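Local coordinates for uncharacterized protein (PDB 3RJ2), which binds histone H3 and is encoded by open reading frame ORF158L of the Singapore grouper iridovirus, at residues V12-K17 with K41-R46; C31-Y36 with R96-I101; F54-V59 with H71-H76. One frame throughout, in Å; residues are numbered along the deposited sequence.

Contact 1 (V12-K17 with K41-R46)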
loop_
_atom_site.group_PDB
_atom_site.type_symbol
_atom_site.label_atom_id
_atom_site.label_comp_id
_atom_site.label_asym_id
_atom_site.label_seq_id
_atom_site.Cartn_x
_atom_site.Cartn_y
_atom_site.Cartn_z
ATOM N N VAL A 12 2.298 12.568 6.264
ATOM C CA VAL A 12 2.683 13.869 6.825
ATOM C C VAL A 12 2.540 14.924 5.741
ATOM O O VAL A 12 3.038 14.726 4.642
ATOM C CB VAL A 12 4.155 13.845 7.343
ATOM C CG1 VAL A 12 4.478 15.090 8.163
ATOM C CG2 VAL A 12 4.417 12.597 8.164
ATOM N N ASN A 13 1.842 16.027 6.030
ATOM C CA ASN A 13 1.749 17.125 5.062
ATOM C C ASN A 13 2.962 18.062 5.133
ATOM O O ASN A 13 3.908 17.772 5.861
ATOM C CB ASN A 13 0.396 17.860 5.151
ATOM C CG ASN A 13 0.250 18.722 6.415
ATOM O OD1 ASN A 13 1.190 18.896 7.193
ATOM N ND2 ASN A 13 -0.949 19.268 6.610
ATOM N N ALA A 14 2.931 19.181 4.397
ATOM C CA ALA A 14 4.081 20.084 4.297
ATOM C C ALA A 14 4.474 20.753 5.619
ATOM O O ALA A 14 5.628 21.120 5.823
ATOM C CB ALA A 14 3.835 21.142 3.222
ATOM N N THR A 15 3.518 20.924 6.518
ATOM C CA THR A 15 3.817 21.583 7.768
ATOM C C THR A 15 3.972 20.593 8.929
ATOM O O THR A 15 4.004 21.013 10.079
ATOM C CB THR A 15 2.760 22.646 8.111
ATOM O OG1 THR A 15 1.492 22.009 8.301
ATOM C CG2 THR A 15 2.637 23.680 6.991
ATOM N N GLY A 16 4.056 19.294 8.636
ATOM C CA GLY A 16 4.235 18.274 9.679
ATOM C C GLY A 16 3.029 17.729 10.442
ATOM O O GLY A 16 3.192 16.998 11.415
ATOM N N LYS A 17 1.815 18.084 10.027
ATOM C CA LYS A 17 0.633 17.491 10.624
ATOM C C LYS A 17 0.523 16.071 10.079
ATOM O O LYS A 17 0.654 15.858 8.870
ATOM C CB LYS A 17 -0.609 18.301 10.275
ATOM C CG LYS A 17 -1.867 17.847 10.984
ATOM C CD LYS A 17 -3.111 18.216 10.185
ATOM C CE LYS A 17 -3.215 17.352 8.934
ATOM N NZ LYS A 17 -4.339 17.719 8.029
ATOM N N LYS A 41 -2.214 17.293 -0.034
ATOM C CA LYS A 41 -0.876 16.871 -0.469
ATOM C C LYS A 41 -0.033 16.398 0.721
ATOM O O LYS A 41 -0.012 17.014 1.789
ATOM C CB LYS A 41 -0.145 17.985 -1.244
ATOM C CG LYS A 41 -0.980 18.601 -2.388
ATOM C CD LYS A 41 -0.145 19.483 -3.324
ATOM C CE LYS A 41 -1.046 20.190 -4.378
ATOM N NZ LYS A 41 -0.319 20.608 -5.634
ATOM N N TYR A 42 0.636 15.274 0.548
ATOM C CA TYR A 42 1.498 14.784 1.599
ATOM C C TYR A 42 2.891 14.867 1.060
ATOM O O TYR A 42 3.057 14.892 -0.150
ATOM C CB TYR A 42 1.148 13.343 1.944
ATOM C CG TYR A 42 -0.212 13.145 2.569
ATOM C CD1 TYR A 42 -0.588 13.835 3.717
ATOM C CD2 TYR A 42 -1.108 12.232 2.027
ATOM C CE1 TYR A 42 -1.825 13.632 4.303
ATOM C CE2 TYR A 42 -2.348 12.021 2.602
ATOM C CZ TYR A 42 -2.699 12.720 3.733
ATOM O OH TYR A 42 -3.942 12.509 4.273
ATOM N N THR A 43 3.887 14.899 1.937
ATOM C CA THR A 43 5.276 14.952 1.502
ATOM C C THR A 43 6.084 13.776 2.024
ATOM O O THR A 43 7.182 13.502 1.539
ATOM C CB THR A 43 5.954 16.207 1.994
ATOM O OG1 THR A 43 5.901 16.219 3.424
ATOM C CG2 THR A 43 5.256 17.463 1.421
ATOM N N LEU A 44 5.544 13.074 3.010
ATOM C CA LEU A 44 6.288 12.008 3.655
ATOM C C LEU A 44 5.327 10.932 4.131
ATOM O O LEU A 44 4.246 11.234 4.649
ATOM C CB LEU A 44 7.121 12.571 4.827
ATOM C CG LEU A 44 8.224 11.663 5.391
ATOM C CD1 LEU A 44 9.352 11.468 4.381
ATOM C CD2 LEU A 44 8.779 12.179 6.710
ATOM N N LEU A 45 5.711 9.677 3.925
ATOM C CA LEU A 45 4.994 8.544 4.489
ATOM C C LEU A 45 5.887 7.834 5.513
ATOM O O LEU A 45 6.935 7.327 5.153
ATOM C CB LEU A 45 4.548 7.575 3.384
ATOM C CG LEU A 45 4.019 6.185 3.822
ATOM C CD1 LEU A 45 2.779 6.328 4.684
ATOM C CD2 LEU A 45 3.723 5.283 2.642
ATOM N N ARG A 46 5.475 7.818 6.778
ATOM C CA ARG A 46 6.163 7.030 7.798
ATOM C C ARG A 46 5.345 5.765 8.070
ATOM O O ARG A 46 4.188 5.838 8.445
ATOM C CB ARG A 46 6.359 7.834 9.086
ATOM C CG ARG A 46 7.032 9.198 8.880
ATOM C CD ARG A 46 7.005 10.064 10.135
ATOM N NE ARG A 46 7.729 9.449 11.244
ATOM C CZ ARG A 46 9.055 9.486 11.401
ATOM N NH1 ARG A 46 9.829 10.113 10.511
ATOM N NH2 ARG A 46 9.610 8.878 12.451
HETATM O O HOH W 1 0.990 19.704 2.018
#
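The ring of Tyr42 meets residues 12-17 at its edge: Val12 O and Asn13 N both lie near its plane, Asn13 N 4.0 Å from Tyr42 CD1. Phe38 packs against the same ring edge-to-face, and Phe11 also meets it. The phenol OH hydrogen-bonds Tyr36 OH. Val12 carries the backbone link, pairing with both Thr43 and Leu44 in a classic beta bulge. Its N-H reaches Leu44 O at 2.9 Å, while Val12 O takes a nearly straight bond from Thr43 N (2.8 Å, 171°) and weak ones from Leu44 N and Thr43 OG1. Val12 CB rests 4.1 Å from Leu44 CB, and Val12 CG2 reaches Arg46 CD. Asn13 starts a type I turn ending at Gly16. Asn13 CG lies between the backbone N and the carbonyl carbon (chi1 72°), and OD1 accepts from two backbone N-H groups. Thr15 N, 3.2 Å from Asn13 OD1, and Lys17 N approach that oxygen from opposite faces of the amide; the first bond makes an Asx turn. Asn13 ND2 and Lys17 NZ both bind the carboxylate of Glu40. A water bridges Ala14 N and Lys41 O. The contact lies at the surface, where the hairpin connection between strands 6-12 and 18-22 meets the start of strand 44-50; Val12 also touches Lys18, and on the far side of strand 44-50 from strand 6-12, Leu45 bonds through its backbone to Leu86 of strand 81-87.

Contact 2 (C31-Y36 with R96-I101)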
loop_
_atom_site.group_PDB
_atom_site.type_symbol
_atom_site.label_atom_id
_atom_site.label_comp_id
_atom_site.label_asym_id
_atom_site.label_seq_id
_atom_site.Cartn_x
_atom_site.Cartn_y
_atom_site.Cartn_z
ATOM N N CYS A 31 -3.079 -11.996 1.487
ATOM C CA CYS A 31 -2.737 -10.815 0.674
ATOM C C CYS A 31 -3.884 -9.817 0.528
ATOM O O CYS A 31 -5.046 -10.202 0.392
ATOM C CB CYS A 31 -2.287 -11.217 -0.719
ATOM S SG CYS A 31 -0.744 -12.050 -0.753
ATOM N N TRP A 32 -3.545 -8.535 0.571
ATOM C CA TRP A 32 -4.498 -7.477 0.263
ATOM C C TRP A 32 -3.859 -6.358 -0.550
ATOM O O TRP A 32 -2.640 -6.308 -0.710
ATOM C CB TRP A 32 -5.199 -6.944 1.524
ATOM C CG TRP A 32 -4.288 -6.576 2.668
ATOM C CD1 TRP A 32 -4.099 -7.287 3.830
ATOM C CD2 TRP A 32 -3.470 -5.404 2.782
ATOM N NE1 TRP A 32 -3.206 -6.640 4.639
ATOM C CE2 TRP A 32 -2.802 -5.483 4.027
ATOM C CE3 TRP A 32 -3.230 -4.296 1.950
ATOM C CZ2 TRP A 32 -1.894 -4.500 4.461
ATOM C CZ3 TRP A 32 -2.326 -3.318 2.383
ATOM C CH2 TRP A 32 -1.676 -3.428 3.629
ATOM N N ILE A 33 -4.711 -5.495 -1.097
ATOM C CA ILE A 33 -4.291 -4.286 -1.799
ATOM C C ILE A 33 -5.059 -3.158 -1.140
ATOM O O ILE A 33 -6.226 -3.316 -0.764
ATOM C CB ILE A 33 -4.601 -4.353 -3.312
ATOM C CG1 ILE A 33 -3.869 -5.534 -3.957
ATOM C CG2 ILE A 33 -4.217 -3.056 -4.011
ATOM C CD1 ILE A 33 -4.311 -5.817 -5.390
ATOM N N TRP A 34 -4.380 -2.034 -0.964
ATOM C CA TRP A 34 -4.963 -0.872 -0.336
ATOM C C TRP A 34 -4.743 0.351 -1.218
ATOM O O TRP A 34 -3.633 0.591 -1.690
ATOM C CB TRP A 34 -4.329 -0.688 1.037
ATOM C CG TRP A 34 -4.723 0.526 1.797
ATOM C CD1 TRP A 34 -5.855 0.697 2.547
ATOM C CD2 TRP A 34 -3.965 1.737 1.924
ATOM N NE1 TRP A 34 -5.855 1.957 3.120
ATOM C CE2 TRP A 34 -4.701 2.609 2.758
ATOM C CE3 TRP A 34 -2.739 2.182 1.392
ATOM C CZ2 TRP A 34 -4.237 3.902 3.099
ATOM C CZ3 TRP A 34 -2.278 3.477 1.733
ATOM C CH2 TRP A 34 -3.028 4.308 2.582
ATOM N N THR A 35 -5.822 1.095 -1.442
ATOM C CA THR A 35 -5.808 2.337 -2.216
ATOM C C THR A 35 -6.294 3.532 -1.385
ATOM O O THR A 35 -7.318 3.455 -0.715
ATOM C CB THR A 35 -6.704 2.219 -3.474
ATOM O OG1 THR A 35 -6.283 1.087 -4.239
ATOM C CG2 THR A 35 -6.586 3.474 -4.347
ATOM N N TYR A 36 -5.561 4.636 -1.445
ATOM C CA TYR A 36 -5.901 5.825 -0.670
ATOM C C TYR A 36 -5.818 7.053 -1.551
ATOM O O TYR A 36 -4.750 7.376 -2.071
ATOM C CB TYR A 36 -4.945 5.958 0.519
ATOM C CG TYR A 36 -5.090 7.180 1.406
ATOM C CD1 TYR A 36 -6.344 7.697 1.753
ATOM C CD2 TYR A 36 -3.968 7.784 1.952
ATOM C CE1 TYR A 36 -6.464 8.806 2.608
ATOM C CE2 TYR A 36 -4.072 8.893 2.791
ATOM C CZ TYR A 36 -5.315 9.390 3.122
ATOM O OH TYR A 36 -5.396 10.479 3.955
ATOM N N ARG A 96 -1.048 3.393 -3.066
ATOM C CA ARG A 96 -1.509 2.028 -3.042
ATOM C C ARG A 96 -0.416 1.191 -2.386
ATOM O O ARG A 96 0.784 1.440 -2.584
ATOM C CB ARG A 96 -1.841 1.544 -4.461
ATOM C CG ARG A 96 -2.231 0.064 -4.597
ATOM C CD ARG A 96 -2.877 -0.222 -5.938
ATOM N NE ARG A 96 -4.176 0.447 -6.059
ATOM C CZ ARG A 96 -4.764 0.762 -7.213
ATOM N NH1 ARG A 96 -4.175 0.495 -8.383
ATOM N NH2 ARG A 96 -5.948 1.352 -7.196
ATOM N N ILE A 97 -0.834 0.234 -1.567
ATOM C CA ILE A 97 0.079 -0.768 -1.046
ATOM C C ILE A 97 -0.376 -2.127 -1.563
ATOM O O ILE A 97 -1.555 -2.475 -1.428
ATOM C CB ILE A 97 0.122 -0.736 0.513
ATOM C CG1 ILE A 97 0.678 0.615 0.997
ATOM C CG2 ILE A 97 0.913 -1.902 1.061
ATOM C CD1 ILE A 97 0.673 0.841 2.513
ATOM N N HIS A 98 0.528 -2.866 -2.205
ATOM C CA HIS A 98 0.313 -4.289 -2.451
ATOM C C HIS A 98 1.076 -5.000 -1.344
ATOM O O HIS A 98 2.312 -5.006 -1.357
ATOM C CB HIS A 98 0.864 -4.739 -3.819
ATOM C CG HIS A 98 0.094 -4.221 -5.001
ATOM N ND1 HIS A 98 0.150 -2.904 -5.411
ATOM C CD2 HIS A 98 -0.734 -4.847 -5.870
ATOM C CE1 HIS A 98 -0.625 -2.740 -6.469
ATOM N NE2 HIS A 98 -1.164 -3.906 -6.775
ATOM N N ALA A 99 0.346 -5.585 -0.393
ATOM C CA ALA A 99 0.933 -6.336 0.717
ATOM C C ALA A 99 1.317 -7.769 0.340
ATOM O O ALA A 99 0.549 -8.477 -0.305
ATOM C CB ALA A 99 -0.029 -6.351 1.887
ATOM N N ALA A 100 2.507 -8.189 0.766
ATOM C CA ALA A 100 3.104 -9.471 0.399
ATOM C C ALA A 100 3.022 -9.680 -1.106
ATOM O O ALA A 100 2.455 -10.668 -1.575
ATOM C CB ALA A 100 2.457 -10.640 1.156
ATOM N N ILE A 101 3.584 -8.730 -1.854
ATOM C CA ILE A 101 3.675 -8.844 -3.308
ATOM C C ILE A 101 4.665 -9.951 -3.687
ATOM O O ILE A 101 4.761 -10.324 -4.859
ATOM C CB ILE A 101 4.059 -7.508 -3.989
ATOM C CG1 ILE A 101 3.778 -7.585 -5.503
ATOM C CG2 ILE A 101 5.521 -7.153 -3.699
ATOM C CD1 ILE A 101 3.454 -6.282 -6.153
HETATM O O HOH W 2 -0.851 -7.983 -2.671
#
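Arg96 runs beside Thr35, the two pointing the same way, and its chain crosses that of Ile33 on the way: Arg96 CD lies 3.7 Å from Ile33 CG2. The chain bends at chi3 (-67°), which turns NE toward Thr35. As modelled, NE and NH2 both donate to Thr35 OG1, though the exact place of that oxygen is uncertain. Arg96 NH1 is held by Thr134 O and Ala137 O. Ile97 turns to the other face of the sheet and touches both indoles, its CG2 3.8 Å from Trp32 CZ3 and its CG1 3.8 Å from Trp34 CE3. Trp34 N donates to Ile97 O at 2.9 Å. His98 lies alongside Ile33. Ile33 CG2 stands over the centre of the imidazole face, while Ile33 CG1 comes within 3.7 Å of His98 CD2; the ring's NE2 bonds Thr134 OG1. Ala99 CB is centred on the six-membered ring of Trp32 in a close CH-pi contact, 3.5 Å from the centroid. Ala99 N donates to Trp32 O at 3.1 Å, and a water links that oxygen to Ala99 O. Ala100, the N-cap of helix 101-104, places CB 4.0 Å from Cys31 SG. This antiparallel pairing forms the middle of the six-stranded sheet: strand 111-116 flanks 31-37, strand 56-62 flanks 94-98, helix 128-136 packs over Arg96 and His98, and Trp34 faces Ile21 of the other sheet.

Contact 3 (F54-V59 with H71-H76)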
loop_
_atom_site.group_PDB
_atom_site.type_symbol
_atom_site.label_atom_id
_atom_site.label_comp_id
_atom_site.label_asym_id
_atom_site.label_seq_id
_atom_site.Cartn_x
_atom_site.Cartn_y
_atom_site.Cartn_z
ATOM N N PHE A 54 11.208 -11.669 5.442
ATOM C CA PHE A 54 11.376 -11.845 3.997
ATOM C C PHE A 54 10.126 -11.514 3.170
ATOM O O PHE A 54 10.103 -11.785 1.974
ATOM C CB PHE A 54 11.952 -13.239 3.646
ATOM C CG PHE A 54 13.232 -13.576 4.387
ATOM C CD1 PHE A 54 14.446 -13.008 4.012
ATOM C CD2 PHE A 54 13.213 -14.429 5.482
ATOM C CE1 PHE A 54 15.627 -13.305 4.713
ATOM C CE2 PHE A 54 14.388 -14.724 6.188
ATOM C CZ PHE A 54 15.588 -14.160 5.797
ATOM N N MET A 55 9.107 -10.903 3.785
ATOM C CA MET A 55 7.960 -10.382 3.002
ATOM C C MET A 55 8.377 -9.163 2.178
ATOM O O MET A 55 9.273 -8.426 2.559
ATOM C CB MET A 55 6.792 -9.971 3.908
ATOM C CG MET A 55 5.735 -11.030 4.161
ATOM S SD MET A 55 4.418 -10.273 5.136
ATOM C CE MET A 55 3.509 -11.749 5.594
ATOM N N ARG A 56 7.709 -8.946 1.055
ATOM C CA ARG A 56 7.937 -7.745 0.281
ATOM C C ARG A 56 6.593 -7.093 0.051
ATOM O O ARG A 56 5.627 -7.785 -0.232
ATOM C CB ARG A 56 8.602 -8.093 -1.045
ATOM C CG ARG A 56 8.671 -6.963 -2.042
ATOM C CD ARG A 56 9.929 -7.084 -2.873
ATOM N NE ARG A 56 9.647 -7.593 -4.200
ATOM C CZ ARG A 56 10.572 -8.075 -5.032
ATOM N NH1 ARG A 56 11.855 -8.139 -4.669
ATOM N NH2 ARG A 56 10.205 -8.510 -6.227
ATOM N N HIS A 57 6.542 -5.774 0.182
ATOM C CA HIS A 57 5.352 -4.998 -0.172
ATOM C C HIS A 57 5.703 -3.952 -1.221
ATOM O O HIS A 57 6.845 -3.490 -1.292
ATOM C CB HIS A 57 4.756 -4.323 1.068
ATOM C CG HIS A 57 4.688 -5.228 2.254
ATOM N ND1 HIS A 57 5.452 -5.032 3.388
ATOM C CD2 HIS A 57 3.995 -6.371 2.461
ATOM C CE1 HIS A 57 5.214 -6.006 4.251
ATOM N NE2 HIS A 57 4.332 -6.831 3.713
ATOM N N ARG A 58 4.722 -3.578 -2.029
ATOM C CA ARG A 58 4.903 -2.495 -2.966
ATOM C C ARG A 58 4.056 -1.288 -2.554
ATOM O O ARG A 58 2.854 -1.406 -2.283
ATOM C CB ARG A 58 4.541 -2.974 -4.364
ATOM C CG ARG A 58 4.942 -2.068 -5.457
ATOM C CD ARG A 58 4.506 -2.668 -6.789
ATOM N NE ARG A 58 3.906 -1.648 -7.621
ATOM C CZ ARG A 58 4.328 -1.276 -8.820
ATOM N NH1 ARG A 58 5.368 -1.866 -9.394
ATOM N NH2 ARG A 58 3.678 -0.314 -9.444
ATOM N N VAL A 59 4.716 -0.134 -2.483
ATOM C CA VAL A 59 4.053 1.155 -2.304
ATOM C C VAL A 59 4.181 1.939 -3.611
ATOM O O VAL A 59 5.289 2.208 -4.077
ATOM C CB VAL A 59 4.701 1.990 -1.167
ATOM C CG1 VAL A 59 3.893 3.256 -0.926
ATOM C CG2 VAL A 59 4.803 1.171 0.100
ATOM N N HIS A 71 7.144 3.722 -7.682
ATOM C CA HIS A 71 6.914 2.753 -6.615
ATOM C C HIS A 71 8.201 2.470 -5.850
ATOM O O HIS A 71 9.306 2.763 -6.338
ATOM C CB HIS A 71 6.326 1.447 -7.170
ATOM C CG HIS A 71 7.312 0.595 -7.908
ATOM N ND1 HIS A 71 7.687 0.849 -9.209
ATOM C CD2 HIS A 71 7.996 -0.512 -7.527
ATOM C CE1 HIS A 71 8.571 -0.061 -9.594
ATOM N NE2 HIS A 71 8.776 -0.897 -8.590
ATOM N N THR A 72 8.038 1.931 -4.645
ATOM C CA THR A 72 9.143 1.425 -3.842
ATOM C C THR A 72 8.716 0.037 -3.351
ATOM O O THR A 72 7.526 -0.210 -3.146
ATOM C CB THR A 72 9.454 2.355 -2.614
ATOM O OG1 THR A 72 9.660 3.704 -3.051
ATOM C CG2 THR A 72 10.707 1.908 -1.882
ATOM N N HIS A 73 9.674 -0.866 -3.184
ATOM C CA HIS A 73 9.416 -2.123 -2.468
ATOM C C HIS A 73 9.894 -2.001 -1.052
ATOM O O HIS A 73 10.984 -1.479 -0.803
ATOM C CB HIS A 73 10.130 -3.313 -3.104
ATOM C CG HIS A 73 9.639 -3.645 -4.469
ATOM N ND1 HIS A 73 10.490 -3.924 -5.515
ATOM C CD2 HIS A 73 8.388 -3.711 -4.972
ATOM C CE1 HIS A 73 9.781 -4.157 -6.605
ATOM N NE2 HIS A 73 8.501 -4.033 -6.303
ATOM N N LEU A 74 9.078 -2.485 -0.129
ATOM C CA LEU A 74 9.475 -2.658 1.264
ATOM C C LEU A 74 9.886 -4.123 1.483
ATOM O O LEU A 74 9.075 -5.028 1.303
ATOM C CB LEU A 74 8.328 -2.253 2.193
ATOM C CG LEU A 74 7.656 -0.900 1.889
ATOM C CD1 LEU A 74 6.625 -0.570 2.939
ATOM C CD2 LEU A 74 8.670 0.244 1.751
ATOM N N ASN A 75 11.153 -4.343 1.835
ATOM C CA ASN A 75 11.682 -5.683 2.061
ATOM C C ASN A 75 11.921 -5.959 3.554
ATOM O O ASN A 75 12.673 -5.232 4.213
ATOM C CB ASN A 75 12.964 -5.857 1.254
ATOM C CG ASN A 75 12.702 -5.868 -0.243
ATOM O OD1 ASN A 75 11.981 -6.721 -0.742
ATOM N ND2 ASN A 75 13.280 -4.921 -0.960
ATOM N N HIS A 76 11.268 -6.987 4.093
ATOM C CA HIS A 76 11.365 -7.271 5.536
ATOM C C HIS A 76 12.744 -7.753 5.988
ATOM O O HIS A 76 13.165 -7.456 7.107
ATOM C CB HIS A 76 10.293 -8.266 5.988
ATOM C CG HIS A 76 9.034 -7.609 6.454
ATOM N ND1 HIS A 76 8.156 -6.997 5.593
ATOM C CD2 HIS A 76 8.511 -7.460 7.692
ATOM C CE1 HIS A 76 7.139 -6.503 6.279
ATOM N NE2 HIS A 76 7.330 -6.774 7.556
HETATM O O HOH W 3 6.605 -4.430 -8.131
#
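Arg58 leaves its strand with CG anti to the backbone N (chi1 -168°) and passes the edge of His73 to reach His71 on the neighbouring strand. CB lies at the edge of the His73 ring and CG 3.8 Å from His73 CD2, and CD then approaches His71 CD2 at 4.2 Å. NE bonds Thr60 OG1, while CZ lies 3.6 Å from His71 CG. At the tip, NH1 stands over the centre of the His71 imidazole, the guanidinium stacked flat on the ring with planes 11° apart. This would probably disfavour a charge on His71, whose ND1 bonds Tyr68 OH. Arg58 NH1 also donates to a water that joins it to His73 NE2, the water oxygen lying 2.7 Å from His73 NE2.

The backbones form the open end of the antiparallel beta hairpin of strands 56-62 and 68-75, with His57-Leu74 and Val59-Thr72 as hydrogen-bonded pairs. Two residues along each strand, on the same face, Arg56 repeats the stack, its guanidinium flat on the His73 ring, centres 4.4 Å apart. On the reverse face Val59 CG2 meets Leu74 CD1 at 3.8 Å, and these residues pack on Leu45 and Tyr47 of strand 44-50 and on Leu82 and Leu86 of strand 81-87. Beyond the strand end, His76 N donates to Met55 O at 2.9 Å. The rings of His57 and His76 meet rim to rim, steeply inclined, in a modelled approach too close to be trusted in detail.

Overall arrangement
Contact 2 is the buried centre of the fold, contact 3 is partly buried and contact 1 lies at the surface. Contacts 2 and 3 share the six-stranded sheet: strands 56-62 and 94-98 are neighbours, joined where His98 N bonds Arg58 O, and along the chain contact 3 is nested within the loop that contact 2 closes. Contact 1 belongs to the four-stranded sheet. It reaches contact 2 through Tyr42 and contact 3 through Leu45 on Val59. The chemistry follows the burial: tryptophan and aliphatic packing in contact 2, arginine-histidine stacks backed by an apolar face in contact 3, and mainly backbone, turn and water bonds in contact 1.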